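Local coordinates for protein trimethylamine-N-oxide reductase (Haemophilus influenzae, PDB 7L5I) that probably reduces S- or N-oxides such as trimethylamine N-oxide at a molybdenum centre held by two molybdopterin guanine dinucleotide cofactors, at residues V168-D173 with F426-I431. Residues are numbered along the deposited sequence; the frame is centred on the assembly and turned at random.
Sequences VGHKGD and FPLARI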
ATOM      1  N   VAL A 168     -10.549 -19.722   0.680  1.00 12.57           N
ATOM      2  CA  VAL A 168      -9.450 -19.346   1.564  1.00 16.37           C
ATOM      3  C   VAL A 168      -9.047 -17.903   1.277  1.00 14.02           C
ATOM      4  O   VAL A 168      -8.715 -17.567   0.140  1.00 13.98           O
ATOM      5  CB  VAL A 168      -8.231 -20.262   1.354  1.00 15.95           C
ATOM      6  CG1 VAL A 168      -7.111 -19.821   2.279  1.00 19.82           C
ATOM      7  CG2 VAL A 168      -8.567 -21.752   1.568  1.00 17.54           C
ATOM      8  N   GLY A 169      -9.033 -17.062   2.311  1.00 14.50           N
ATOM      9  CA  GLY A 169      -8.530 -15.715   2.203  1.00 15.93           C
ATOM     10  C   GLY A 169      -7.239 -15.534   2.967  1.00 16.35           C
ATOM     11  O   GLY A 169      -6.477 -16.491   3.139  1.00 17.43           O
ATOM     12  N   HIS A 170      -6.991 -14.318   3.445  1.00 15.61           N
ATOM     13  CA  HIS A 170      -5.708 -13.970   4.029  1.00 12.43           C
ATOM     14  C   HIS A 170      -5.902 -13.051   5.230  1.00 15.63           C
ATOM     15  O   HIS A 170      -7.008 -12.595   5.537  1.00 16.65           O
ATOM     16  CB  HIS A 170      -4.786 -13.321   2.979  1.00 14.78           C
ATOM     17  CG  HIS A 170      -5.285 -11.999   2.458  1.00 12.75           C
ATOM     18  ND1 HIS A 170      -5.565 -11.788   1.125  1.00 15.63           N
ATOM     19  CD2 HIS A 170      -5.532 -10.821   3.085  1.00 17.33           C
ATOM     20  CE1 HIS A 170      -5.979 -10.546   0.953  1.00 18.84           C
ATOM     21  NE2 HIS A 170      -5.956  -9.932   2.123  1.00 16.66           N
ATOM     22  N   LYS A 171      -4.782 -12.784   5.907  1.00 15.70           N
ATOM     23  CA  LYS A 171      -4.721 -11.891   7.054  1.00 13.53           C
ATOM     24  C   LYS A 171      -3.744 -10.744   6.771  1.00 15.64           C
ATOM     25  O   LYS A 171      -2.669 -10.961   6.215  1.00 16.75           O
ATOM     26  CB  LYS A 171      -4.239 -12.639   8.304  1.00 18.73           C
ATOM     27  CG  LYS A 171      -5.163 -13.749   8.762  1.00 28.18           C
ATOM     28  CD  LYS A 171      -4.543 -14.526   9.931  1.00 36.81           C
ATOM     29  CE  LYS A 171      -5.468 -15.646  10.431  1.00 45.15           C
ATOM     30  NZ  LYS A 171      -6.771 -15.143  10.962  1.00 58.09           N
ATOM     31  N   GLY A 172      -4.124  -9.541   7.169  1.00 16.20           N
ATOM     32  CA  GLY A 172      -3.236  -8.402   7.040  1.00 16.20           C
ATOM     33  C   GLY A 172      -3.281  -7.812   5.642  1.00 14.59           C
ATOM     34  O   GLY A 172      -4.238  -8.010   4.884  1.00 15.53           O
ATOM     35  N   ASP A 173      -2.252  -7.029   5.324  1.00 15.96           N
ATOM     36  CA  ASP A 173      -2.146  -6.358   4.031  1.00 12.03           C
ATOM     37  C   ASP A 173      -0.667  -6.052   3.829  1.00 11.24           C
ATOM     38  O   ASP A 173       0.155  -6.336   4.704  1.00 12.76           O
ATOM     39  CB  ASP A 173      -3.029  -5.112   3.954  1.00 14.49           C
ATOM     40  CG  ASP A 173      -2.735  -4.100   5.042  1.00 19.48           C
ATOM     41  OD1 ASP A 173      -1.555  -3.798   5.266  1.00 17.41           O
ATOM     42  OD2 ASP A 173      -3.683  -3.569   5.660  1.00 19.96           O
ATOM     43  N   PHE A 426      -3.923 -17.149   6.179  1.00 21.09           N
ATOM     44  CA  PHE A 426      -2.521 -16.951   6.514  1.00 21.60           C
ATOM     45  C   PHE A 426      -2.115 -15.507   6.271  1.00 19.08           C
ATOM     46  O   PHE A 426      -2.744 -14.807   5.475  1.00 18.13           O
ATOM     47  CB  PHE A 426      -1.659 -17.876   5.650  1.00 19.66           C
ATOM     48  CG  PHE A 426      -1.988 -17.797   4.179  1.00 14.61           C
ATOM     49  CD1 PHE A 426      -1.366 -16.867   3.368  1.00 15.94           C
ATOM     50  CD2 PHE A 426      -2.928 -18.654   3.614  1.00 18.40           C
ATOM     51  CE1 PHE A 426      -1.637 -16.804   2.021  1.00 16.85           C
ATOM     52  CE2 PHE A 426      -3.220 -18.587   2.266  1.00 14.51           C
ATOM     53  CZ  PHE A 426      -2.597 -17.660   1.474  1.00 14.99           C
ATOM     54  N   PRO A 427      -1.053 -15.034   6.931  1.00 18.09           N
ATOM     55  CA  PRO A 427      -0.509 -13.694   6.605  1.00 17.12           C
ATOM     56  C   PRO A 427      -0.220 -13.623   5.115  1.00 14.96           C
ATOM     57  O   PRO A 427       0.484 -14.472   4.565  1.00 16.29           O
ATOM     58  CB  PRO A 427       0.775 -13.615   7.439  1.00 17.73           C
ATOM     59  CG  PRO A 427       0.664 -14.691   8.459  1.00 21.49           C
ATOM     60  CD  PRO A 427      -0.198 -15.764   7.884  1.00 22.19           C
ATOM     61  N   LEU A 428      -0.756 -12.601   4.446  1.00 13.91           N
ATOM     62  CA  LEU A 428      -0.956 -12.744   3.009  1.00 14.08           C
ATOM     63  C   LEU A 428       0.341 -12.788   2.213  1.00 12.61           C
ATOM     64  O   LEU A 428       0.359 -13.363   1.114  1.00 14.59           O
ATOM     65  CB  LEU A 428      -1.851 -11.623   2.484  1.00 14.75           C
ATOM     66  CG  LEU A 428      -1.206 -10.306   2.077  1.00 13.64           C
ATOM     67  CD1 LEU A 428      -2.274  -9.460   1.426  1.00 15.09           C
ATOM     68  CD2 LEU A 428      -0.606  -9.600   3.273  1.00 14.88           C
ATOM     69  N   ALA A 429       1.422 -12.195   2.709  1.00 14.13           N
ATOM     70  CA  ALA A 429       2.666 -12.258   1.949  1.00 13.52           C
ATOM     71  C   ALA A 429       3.353 -13.626   2.030  1.00 14.74           C
ATOM     72  O   ALA A 429       4.441 -13.791   1.464  1.00 14.78           O
ATOM     73  CB  ALA A 429       3.618 -11.142   2.390  1.00 14.60           C
ATOM     74  N   ARG A 430       2.746 -14.613   2.690  1.00 13.44           N
ATOM     75  CA  ARG A 430       3.164 -16.003   2.570  1.00 13.51           C
ATOM     76  C   ARG A 430       2.572 -16.702   1.331  1.00 17.51           C
ATOM     77  O   ARG A 430       2.762 -17.905   1.180  1.00 16.02           O
ATOM     78  CB  ARG A 430       2.771 -16.782   3.833  1.00 16.46           C
ATOM     79  CG  ARG A 430       3.345 -16.242   5.146  1.00 17.10           C
ATOM     80  CD  ARG A 430       4.856 -16.455   5.297  1.00 21.46           C
ATOM     81  NE  ARG A 430       5.620 -15.502   4.519  1.00 19.09           N
ATOM     82  CZ  ARG A 430       6.681 -15.804   3.776  1.00 21.95           C
ATOM     83  NH1 ARG A 430       7.131 -17.052   3.699  1.00 26.00           N
ATOM     84  NH2 ARG A 430       7.285 -14.861   3.084  1.00 22.62           N
ATOM     85  N   ILE A 431       1.911 -15.974   0.423  1.00 15.40           N
ATOM     86  CA  ILE A 431       1.170 -16.607  -0.678  1.00 14.19           C
ATOM     87  C   ILE A 431       2.050 -17.567  -1.501  1.00 14.10           C
ATOM     88  O   ILE A 431       1.625 -18.683  -1.840  1.00 14.84           O
ATOM     89  CB  ILE A 431       0.537 -15.513  -1.558  1.00 17.60           C
ATOM     90  CG1 ILE A 431      -0.209 -16.117  -2.730  1.00 20.01           C
ATOM     91  CG2 ILE A 431       1.592 -14.551  -2.082  1.00 16.35           C
ATOM     92  CD1 ILE A 431      -1.318 -17.034  -2.311  1.00 17.30           C
TER
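Lys171 and Pro427 pair as a short parallel beta bridge, their CA atoms 4.6 Å apart, where residues 168-173 run beside residues 426-431. Both backbone hydrogen bonds of the pairing use Lys171: its N donates to Phe426 O at 2.9 Å, from above the carbonyl plane, while its O accepts Leu428 N at 3.1 Å in the carbonyl plane. The two bonds straddle Pro427, so its lack of an N-H costs the pairing nothing; its CA adds a CA-H...O contact to the same Lys171 carbonyl. Beyond the bridge residues 428-430 form a 3-10 segment, and Leu428 becomes the main apolar partner. With its CG between backbone N and carbonyl carbon (chi1 87°), Leu428 runs alongside the His170 side chain and sets CD1 over the centre of the imidazole, 3.8 Å from the centroid and only 8° off the normal, a clear CH-pi contact. Its CB packs closely as well, 3.4 Å from His170 CB, and its other methyl, CD2, lies 3.6 Å from Asp173 C. At the other end, the Phe426 ring has Gly169 O over one face and Val168 CG1 approaching obliquely, 4.1 Å from CE2; the Phe138 ring adds a further aromatic neighbour. The Asp173 side chain leaves its backbone pointing away from residues 426-431, and its carboxylate is bound by Tyr193 and Gln180 at OD2 and by Thr176 N at OD1; nearby Ser175 belongs to the pocket of the molybdenum-site oxygen. The pairing illustrates how two distant parts of a molybdopterin oxidoreductase chain can be joined beside the active site: two backbone hydrogen bonds link them on either side of Pro427, Leu428 adds apolar contacts to imidazole and backbone, and Gly169 O is buried over the Phe426 ring without a hydrogen-bond partner.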